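Local coordinates for protein chitinase (Paenibacillus sp. FPU-7, PDB 5GZT) that probably hydrolyses internal beta-1,4 linkages between N-acetylglucosamine units of chitin, using two glycoside hydrolase family 18 catalytic domains carried on one chain, at residues S1000-Y1005 / L1015-A1020; A431-L436 / P474-I479. One frame throughout, in Å; residues are numbered along the deposited sequence.

Interaction 1: residues S1000-Y1005 / L1015-A1020; sequences SVLTAY and LVIGGA
Leu1002 and Leu1015 face each other across the helix-strand interface with the same first torsion, CG anti to the carbonyl carbon and beside the backbone N (chi1 -62° and -65°), which sends both branched ends into the gap between the backbones. Their methyls meet loosely, Leu1002 CD2 lying 4.2 Å from Leu1015 CD1. That same CD1 also sits 3.9 Å from Leu1002 O, a van der Waals contact with the helix backbone. The other methyl of Leu1002 serves a second residue: CD1 packs 3.9 Å from Ile1017 CG1, the two side chains crossing at about a right angle. Ile1017 offers its CG1 branch because that carbon is anti to its own N. One turn along the helix from Leu1002, Tyr1005 meets Leu1015 as well, with CD2 of the ring 3.7 Å from Leu1015 CD2 in an oblique approach. Leu1015 CD2 thus lies against the tyrosine ring, while CD1 is shared between Leu1002 and Tyr1005 CB. The side chains meet through apolar atoms alone, and all four touching residues are buried; the phenol oxygen of Tyr1005 reaches past them to hydrogen-bond Ala944 O and Ser943 OG. Helix 998-1007 and strand 1015-1020 run nearly antiparallel, at 162°, their axes 10.2 Å apart, as expected where a helix leads back into the next strand of a TIM barrel. Strand 1015-1020 lies between the parallel strands 964-967 and 1110-1114, while Leu1002 also touches Val967 on the former, and Tyr1102 of helix 1093-1106 covers both Leu1002 and Ile1017.

Interaction 2: residues A431-L436 / P474-I479; sequences ALLKLL and PYLDYI
The ring of Tyr475 lies flat against the helix at Lys434, one face turned to the backbone and to the start of the lysine chain. Lys434 CA stands 3.8 Å from the ring centroid and only 2° off the ring normal, an almost centred CH-pi contact. Lys434 CG is anti to the backbone N (chi1 -177°), and the extended chain runs obliquely over the phenol end of the ring: CB is 3.7 Å from Tyr475 CZ, and CD passes 3.4 Å from Tyr475 OH. The chain bends only at its last torsion, and the ammonium group leads away to a salt bridge with Glu438 on the same helix, so the lysine gives the ring its aliphatic part and keeps its charge for another partner. At the other end of the ring, Leu433 CB approaches Tyr475 CD2 obliquely at 4.3 Å. An alanine in place of Tyr475 would probably strip the aromatic cover from Lys434 CA and CB, opening a gap beside the helix and leaving the lysine methylenes freer to turn. Deeper in, Leu433 and Leu476 cross obliquely and meet through their methyls, CD2 to CD2 at 3.9 Å. Tyr475 therefore covers the more exposed margin of the contact, and the leucine pair its buried side. The contact joins helix 425-447 to the loop that leads into strand 478-481 of the first TIM barrel. Leu433 continues inward onto Ile455 of strand 452-457 and Leu406 of strand 403-407, while strand 478-481 pairs in parallel with strands 452-457 and 527-532, and helix 382-398 packs against Leu432 and Leu436 of helix 425-447.

How the interactions relate
From the N terminus, the chain passes its parallel beta-strand region and a following antiparallel sheet, then enters the first family 18 domain, where interaction 2 closes a loop of 37 residues that holds strand 452-457 and two short helices. It then crosses the immunoglobulin-like domain and enters the second family 18 domain, where interaction 1 closes a much tighter loop of nine residues. The two loops follow in series and neither nest nor cross. Their centres lie about 53 Å apart on opposite sides of the chain's centre, with nearest atoms about 32 Å apart. Each joins an outer helix to the strand, or strand approach, of its own barrel, and neither bridges the two domains.

Interaction 1: residues S1000-Y1005 / L1015-A1020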
ATOM      1  N   SER B1000      -9.650  25.620  -0.814  1.00 18.18           N
ATOM      2  CA  SER B1000      -9.219  24.977   0.412  1.00 18.86           C
ATOM      3  C   SER B1000      -9.424  25.901   1.605  1.00 18.53           C
ATOM      4  O   SER B1000      -9.916  25.435   2.665  1.00 20.31           O
ATOM      5  CB  SER B1000      -7.750  24.549   0.404  1.00 19.42           C
ATOM      6  OG  SER B1000      -6.856  25.636   0.473  1.00 22.02           O
ATOM      7  N   VAL B1001      -9.140  27.179   1.420  1.00 15.75           N
ATOM      8  CA  VAL B1001      -9.310  28.148   2.555  1.00 16.43           C
ATOM      9  C   VAL B1001     -10.767  28.351   2.961  1.00 15.53           C
ATOM     10  O   VAL B1001     -11.180  28.236   4.139  1.00 15.78           O
ATOM     11  CB  VAL B1001      -8.674  29.496   2.181  1.00 17.35           C
ATOM     12  CG1 VAL B1001      -8.929  30.518   3.267  1.00 17.54           C
ATOM     13  CG2 VAL B1001      -7.217  29.339   2.028  1.00 18.78           C
ATOM     14  N   LEU B1002     -11.590  28.572   1.945  1.00 17.00           N
ATOM     15  CA  LEU B1002     -13.019  28.820   2.203  1.00 15.99           C
ATOM     16  C   LEU B1002     -13.742  27.573   2.640  1.00 17.38           C
ATOM     17  O   LEU B1002     -14.689  27.649   3.496  1.00 14.73           O
ATOM     18  CB  LEU B1002     -13.623  29.479   1.018  1.00 16.12           C
ATOM     19  CG  LEU B1002     -13.014  30.822   0.706  1.00 15.83           C
ATOM     20  CD1 LEU B1002     -13.459  31.283  -0.669  1.00 16.55           C
ATOM     21  CD2 LEU B1002     -13.414  31.843   1.741  1.00 18.97           C
ATOM     22  N   THR B1003     -13.242  26.373   2.235  1.00 15.63           N
ATOM     23  CA  THR B1003     -13.737  25.170   2.870  1.00 15.41           C
ATOM     24  C   THR B1003     -13.394  25.086   4.330  1.00 15.58           C
ATOM     25  O   THR B1003     -14.262  24.689   5.149  1.00 16.78           O
ATOM     26  CB  THR B1003     -13.226  23.903   2.109  1.00 17.07           C
ATOM     27  OG1 THR B1003     -13.736  23.981   0.789  1.00 16.76           O
ATOM     28  CG2 THR B1003     -13.673  22.615   2.717  1.00 20.25           C
ATOM     29  N   ALA B1004     -12.144  25.368   4.698  1.00 17.75           N
ATOM     30  CA  ALA B1004     -11.753  25.331   6.064  1.00 18.41           C
ATOM     31  C   ALA B1004     -12.531  26.333   6.880  1.00 18.30           C
ATOM     32  O   ALA B1004     -12.882  26.050   7.988  1.00 17.93           O
ATOM     33  CB  ALA B1004     -10.286  25.627   6.222  1.00 21.32           C
ATOM     34  N   TYR B1005     -12.827  27.504   6.357  1.00 18.36           N
ATOM     35  CA  TYR B1005     -13.722  28.428   7.136  1.00 17.65           C
ATOM     36  C   TYR B1005     -15.104  27.803   7.392  1.00 17.23           C
ATOM     37  O   TYR B1005     -15.720  27.867   8.518  1.00 17.60           O
ATOM     38  CB  TYR B1005     -13.900  29.769   6.407  1.00 17.27           C
ATOM     39  CG  TYR B1005     -12.845  30.808   6.704  1.00 17.97           C
ATOM     40  CD1 TYR B1005     -11.506  30.616   6.363  1.00 18.39           C
ATOM     41  CD2 TYR B1005     -13.199  32.028   7.262  1.00 17.63           C
ATOM     42  CE1 TYR B1005     -10.529  31.581   6.642  1.00 18.42           C
ATOM     43  CE2 TYR B1005     -12.227  32.998   7.539  1.00 17.52           C
ATOM     44  CZ  TYR B1005     -10.930  32.793   7.245  1.00 17.12           C
ATOM     45  OH  TYR B1005     -10.046  33.819   7.498  1.00 19.27           O
ATOM     46  N   LEU B1015     -19.086  34.723   3.778  1.00 13.94           N
ATOM     47  CA  LEU B1015     -17.762  34.654   3.201  1.00 15.15           C
ATOM     48  C   LEU B1015     -17.665  35.410   1.882  1.00 14.49           C
ATOM     49  O   LEU B1015     -18.544  35.346   1.060  1.00 16.16           O
ATOM     50  CB  LEU B1015     -17.314  33.199   2.967  1.00 15.24           C
ATOM     51  CG  LEU B1015     -17.140  32.366   4.254  1.00 16.23           C
ATOM     52  CD1 LEU B1015     -16.894  30.870   3.924  1.00 16.85           C
ATOM     53  CD2 LEU B1015     -16.021  32.918   5.077  1.00 16.87           C
ATOM     54  N   VAL B1016     -16.557  36.090   1.707  1.00 13.40           N
ATOM     55  CA  VAL B1016     -16.305  36.836   0.518  1.00 14.49           C
ATOM     56  C   VAL B1016     -14.950  36.370  -0.015  1.00 15.91           C
ATOM     57  O   VAL B1016     -13.956  36.400   0.723  1.00 15.75           O
ATOM     58  CB  VAL B1016     -16.316  38.369   0.771  1.00 14.30           C
ATOM     59  CG1 VAL B1016     -15.967  39.116  -0.525  1.00 15.57           C
ATOM     60  CG2 VAL B1016     -17.709  38.792   1.195  1.00 13.71           C
ATOM     61  N   ILE B1017     -14.916  35.992  -1.304  1.00 14.94           N
ATOM     62  CA  ILE B1017     -13.664  35.484  -1.907  1.00 15.54           C
ATOM     63  C   ILE B1017     -12.848  36.669  -2.420  1.00 15.94           C
ATOM     64  O   ILE B1017     -13.389  37.651  -2.888  1.00 17.63           O
ATOM     65  CB  ILE B1017     -13.935  34.481  -3.049  1.00 16.24           C
ATOM     66  CG1 ILE B1017     -12.636  33.852  -3.535  1.00 16.88           C
ATOM     67  CG2 ILE B1017     -14.682  35.194  -4.177  1.00 17.35           C
ATOM     68  CD1 ILE B1017     -12.804  32.663  -4.551  1.00 18.16           C
ATOM     69  N   GLY B1018     -11.524  36.569  -2.260  1.00 18.13           N
ATOM     70  CA  GLY B1018     -10.623  37.680  -2.473  1.00 19.54           C
ATOM     71  C   GLY B1018      -9.787  37.495  -3.770  1.00 19.66           C
ATOM     72  O   GLY B1018      -9.193  36.416  -4.006  1.00 20.27           O
ATOM     73  N   GLY B1019      -9.807  38.523  -4.585  1.00 20.22           N
ATOM     74  CA  GLY B1019      -8.901  38.668  -5.732  1.00 22.68           C
ATOM     75  C   GLY B1019      -7.791  39.708  -5.448  1.00 26.45           C
ATOM     76  O   GLY B1019      -8.016  40.744  -4.730  1.00 20.77           O
ATOM     77  N   ALA B1020      -6.603  39.475  -6.045  1.00 24.72           N
ATOM     78  CA  ALA B1020      -5.439  40.359  -5.848  1.00 26.33           C
ATOM     79  C   ALA B1020      -5.096  40.970  -7.200  1.00 27.94           C
ATOM     80  O   ALA B1020      -4.841  40.234  -8.175  1.00 29.35           O
ATOM     81  CB  ALA B1020      -4.272  39.553  -5.386  1.00 27.33           C
TER

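Interaction 2: residues A431-L436 / P474-I479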
ATOM      1  N   ALA B 431      12.456 -22.054  -6.474  1.00 39.39           N
ATOM      2  CA  ALA B 431      13.938 -21.887  -6.526  1.00 39.25           C
ATOM      3  C   ALA B 431      14.331 -20.454  -6.875  1.00 39.42           C
ATOM      4  O   ALA B 431      15.199 -19.843  -6.236  1.00 36.52           O
ATOM      5  CB  ALA B 431      14.502 -22.866  -7.553  1.00 38.15           C
ATOM      6  N   LEU B 432      13.637 -19.885  -7.870  1.00 37.45           N
ATOM      7  CA  LEU B 432      13.912 -18.497  -8.238  1.00 37.47           C
ATOM      8  C   LEU B 432      13.714 -17.555  -7.070  1.00 35.95           C
ATOM      9  O   LEU B 432      14.526 -16.654  -6.800  1.00 34.63           O
ATOM     10  CB  LEU B 432      13.059 -18.101  -9.478  1.00 40.44           C
ATOM     11  CG  LEU B 432      13.013 -16.652  -9.917  1.00 42.94           C
ATOM     12  CD1 LEU B 432      14.393 -16.012 -10.101  1.00 48.80           C
ATOM     13  CD2 LEU B 432      12.210 -16.631 -11.217  1.00 45.63           C
ATOM     14  N   LEU B 433      12.611 -17.762  -6.354  1.00 42.52           N
ATOM     15  CA  LEU B 433      12.310 -16.903  -5.193  1.00 39.61           C
ATOM     16  C   LEU B 433      13.343 -17.076  -4.094  1.00 31.79           C
ATOM     17  O   LEU B 433      13.799 -16.104  -3.459  1.00 32.63           O
ATOM     18  CB  LEU B 433      10.883 -17.193  -4.686  1.00 36.06           C
ATOM     19  CG  LEU B 433       9.763 -16.665  -5.609  1.00 35.48           C
ATOM     20  CD1 LEU B 433       8.430 -17.212  -5.150  1.00 34.56           C
ATOM     21  CD2 LEU B 433       9.731 -15.155  -5.667  1.00 34.82           C
ATOM     22  N   LYS B 434      13.664 -18.328  -3.830  1.00 37.46           N
ATOM     23  CA  LYS B 434      14.766 -18.645  -2.875  1.00 39.86           C
ATOM     24  C   LYS B 434      16.047 -17.871  -3.189  1.00 36.44           C
ATOM     25  O   LYS B 434      16.630 -17.121  -2.345  1.00 36.18           O
ATOM     26  CB  LYS B 434      15.009 -20.143  -2.968  1.00 45.97           C
ATOM     27  CG  LYS B 434      16.062 -20.688  -2.020  1.00 52.12           C
ATOM     28  CD  LYS B 434      16.044 -22.213  -2.114  1.00 59.18           C
ATOM     29  CE  LYS B 434      16.961 -22.864  -1.086  1.00 63.03           C
ATOM     30  NZ  LYS B 434      18.355 -22.404  -1.275  1.00 61.97           N
ATOM     31  N   LEU B 435      16.470 -18.007  -4.445  1.00 38.74           N
ATOM     32  CA  LEU B 435      17.665 -17.334  -4.882  1.00 37.21           C
ATOM     33  C   LEU B 435      17.627 -15.852  -4.617  1.00 44.56           C
ATOM     34  O   LEU B 435      18.563 -15.283  -4.049  1.00 46.36           O
ATOM     35  CB  LEU B 435      17.931 -17.617  -6.349  1.00 42.89           C
ATOM     36  CG  LEU B 435      19.237 -17.052  -6.934  1.00 44.22           C
ATOM     37  CD1 LEU B 435      20.491 -17.423  -6.120  1.00 48.97           C
ATOM     38  CD2 LEU B 435      19.334 -17.553  -8.366  1.00 47.71           C
ATOM     39  N   LEU B 436      16.520 -15.209  -4.975  1.00 43.67           N
ATOM     40  CA  LEU B 436      16.441 -13.742  -4.895  1.00 39.43           C
ATOM     41  C   LEU B 436      16.510 -13.297  -3.466  1.00 32.05           C
ATOM     42  O   LEU B 436      17.088 -12.221  -3.100  1.00 33.61           O
ATOM     43  CB  LEU B 436      15.090 -13.256  -5.519  1.00 43.61           C
ATOM     44  CG  LEU B 436      15.000 -13.284  -7.041  1.00 40.77           C
ATOM     45  CD1 LEU B 436      13.544 -13.354  -7.472  1.00 45.64           C
ATOM     46  CD2 LEU B 436      15.698 -12.065  -7.586  1.00 35.00           C
ATOM     47  N   PRO B 474       7.868 -18.565   2.963  1.00 34.44           N
ATOM     48  CA  PRO B 474       8.989 -18.063   3.769  1.00 32.43           C
ATOM     49  C   PRO B 474       9.941 -17.121   3.064  1.00 31.30           C
ATOM     50  O   PRO B 474      10.550 -16.266   3.698  1.00 33.74           O
ATOM     51  CB  PRO B 474       9.709 -19.347   4.201  1.00 39.03           C
ATOM     52  CG  PRO B 474       8.634 -20.344   4.290  1.00 36.03           C
ATOM     53  CD  PRO B 474       7.699 -20.011   3.124  1.00 35.86           C
ATOM     54  N   TYR B 475      10.037 -17.187   1.751  1.00 33.72           N
ATOM     55  CA  TYR B 475      10.857 -16.192   1.062  1.00 36.41           C
ATOM     56  C   TYR B 475      10.238 -14.795   0.844  1.00 38.34           C
ATOM     57  O   TYR B 475      10.976 -13.852   0.504  1.00 36.56           O
ATOM     58  CB  TYR B 475      11.264 -16.771  -0.266  1.00 39.58           C
ATOM     59  CG  TYR B 475      11.855 -18.135  -0.157  1.00 39.76           C
ATOM     60  CD1 TYR B 475      12.915 -18.405   0.724  1.00 43.18           C
ATOM     61  CD2 TYR B 475      11.357 -19.195  -0.948  1.00 45.66           C
ATOM     62  CE1 TYR B 475      13.443 -19.705   0.810  1.00 46.63           C
ATOM     63  CE2 TYR B 475      11.872 -20.484  -0.866  1.00 44.16           C
ATOM     64  CZ  TYR B 475      12.913 -20.740   0.003  1.00 46.15           C
ATOM     65  OH  TYR B 475      13.398 -22.040   0.020  1.00 53.91           O
ATOM     66  N   LEU B 476       8.911 -14.648   1.072  1.00 38.84           N
ATOM     67  CA  LEU B 476       8.143 -13.440   0.651  1.00 33.31           C
ATOM     68  C   LEU B 476       7.743 -12.546   1.808  1.00 28.69           C
ATOM     69  O   LEU B 476       7.255 -13.031   2.767  1.00 35.76           O
ATOM     70  CB  LEU B 476       6.890 -13.910  -0.116  1.00 36.25           C
ATOM     71  CG  LEU B 476       7.190 -14.820  -1.302  1.00 36.27           C
ATOM     72  CD1 LEU B 476       5.947 -15.405  -1.922  1.00 39.94           C
ATOM     73  CD2 LEU B 476       8.015 -14.125  -2.366  1.00 35.59           C
ATOM     74  N   ASP B 477       7.954 -11.245   1.755  1.00 28.51           N
ATOM     75  CA  ASP B 477       7.301 -10.366   2.736  1.00 32.09           C
ATOM     76  C   ASP B 477       5.746 -10.393   2.704  1.00 30.74           C
ATOM     77  O   ASP B 477       5.058 -10.223   3.761  1.00 34.23           O
ATOM     78  CB  ASP B 477       7.770  -8.923   2.562  1.00 35.87           C
ATOM     79  CG  ASP B 477       9.267  -8.745   2.873  1.00 37.45           C
ATOM     80  OD1 ASP B 477      10.055  -9.164   1.993  1.00 37.35           O
ATOM     81  OD2 ASP B 477       9.597  -8.145   3.946  1.00 35.86           O
ATOM     82  N   TYR B 478       5.198 -10.561   1.502  1.00 30.20           N
ATOM     83  CA  TYR B 478       3.742 -10.715   1.305  1.00 29.50           C
ATOM     84  C   TYR B 478       3.417 -11.181  -0.071  1.00 28.94           C
ATOM     85  O   TYR B 478       4.256 -11.121  -1.011  1.00 31.65           O
ATOM     86  CB  TYR B 478       3.030  -9.396   1.644  1.00 28.08           C
ATOM     87  CG  TYR B 478       3.662  -8.204   0.999  1.00 31.06           C
ATOM     88  CD1 TYR B 478       4.730  -7.583   1.572  1.00 28.15           C
ATOM     89  CD2 TYR B 478       3.146  -7.648  -0.205  1.00 30.12           C
ATOM     90  CE1 TYR B 478       5.345  -6.486   0.988  1.00 28.79           C
ATOM     91  CE2 TYR B 478       3.734  -6.507  -0.779  1.00 29.10           C
ATOM     92  CZ  TYR B 478       4.844  -5.950  -0.217  1.00 31.61           C
ATOM     93  OH  TYR B 478       5.437  -4.827  -0.754  1.00 29.16           O
ATOM     94  N   ILE B 479       2.207 -11.723  -0.190  1.00 31.86           N
ATOM     95  CA  ILE B 479       1.589 -12.025  -1.453  1.00 29.33           C
ATOM     96  C   ILE B 479       0.512 -10.943  -1.742  1.00 31.41           C
ATOM     97  O   ILE B 479      -0.411 -10.710  -0.944  1.00 24.72           O
ATOM     98  CB  ILE B 479       0.985 -13.424  -1.450  1.00 31.19           C
ATOM     99  CG1 ILE B 479       2.097 -14.483  -1.201  1.00 30.14           C
ATOM    100  CG2 ILE B 479       0.318 -13.704  -2.779  1.00 32.35           C
ATOM    101  CD1 ILE B 479       1.563 -15.860  -1.000  1.00 29.57           C
TER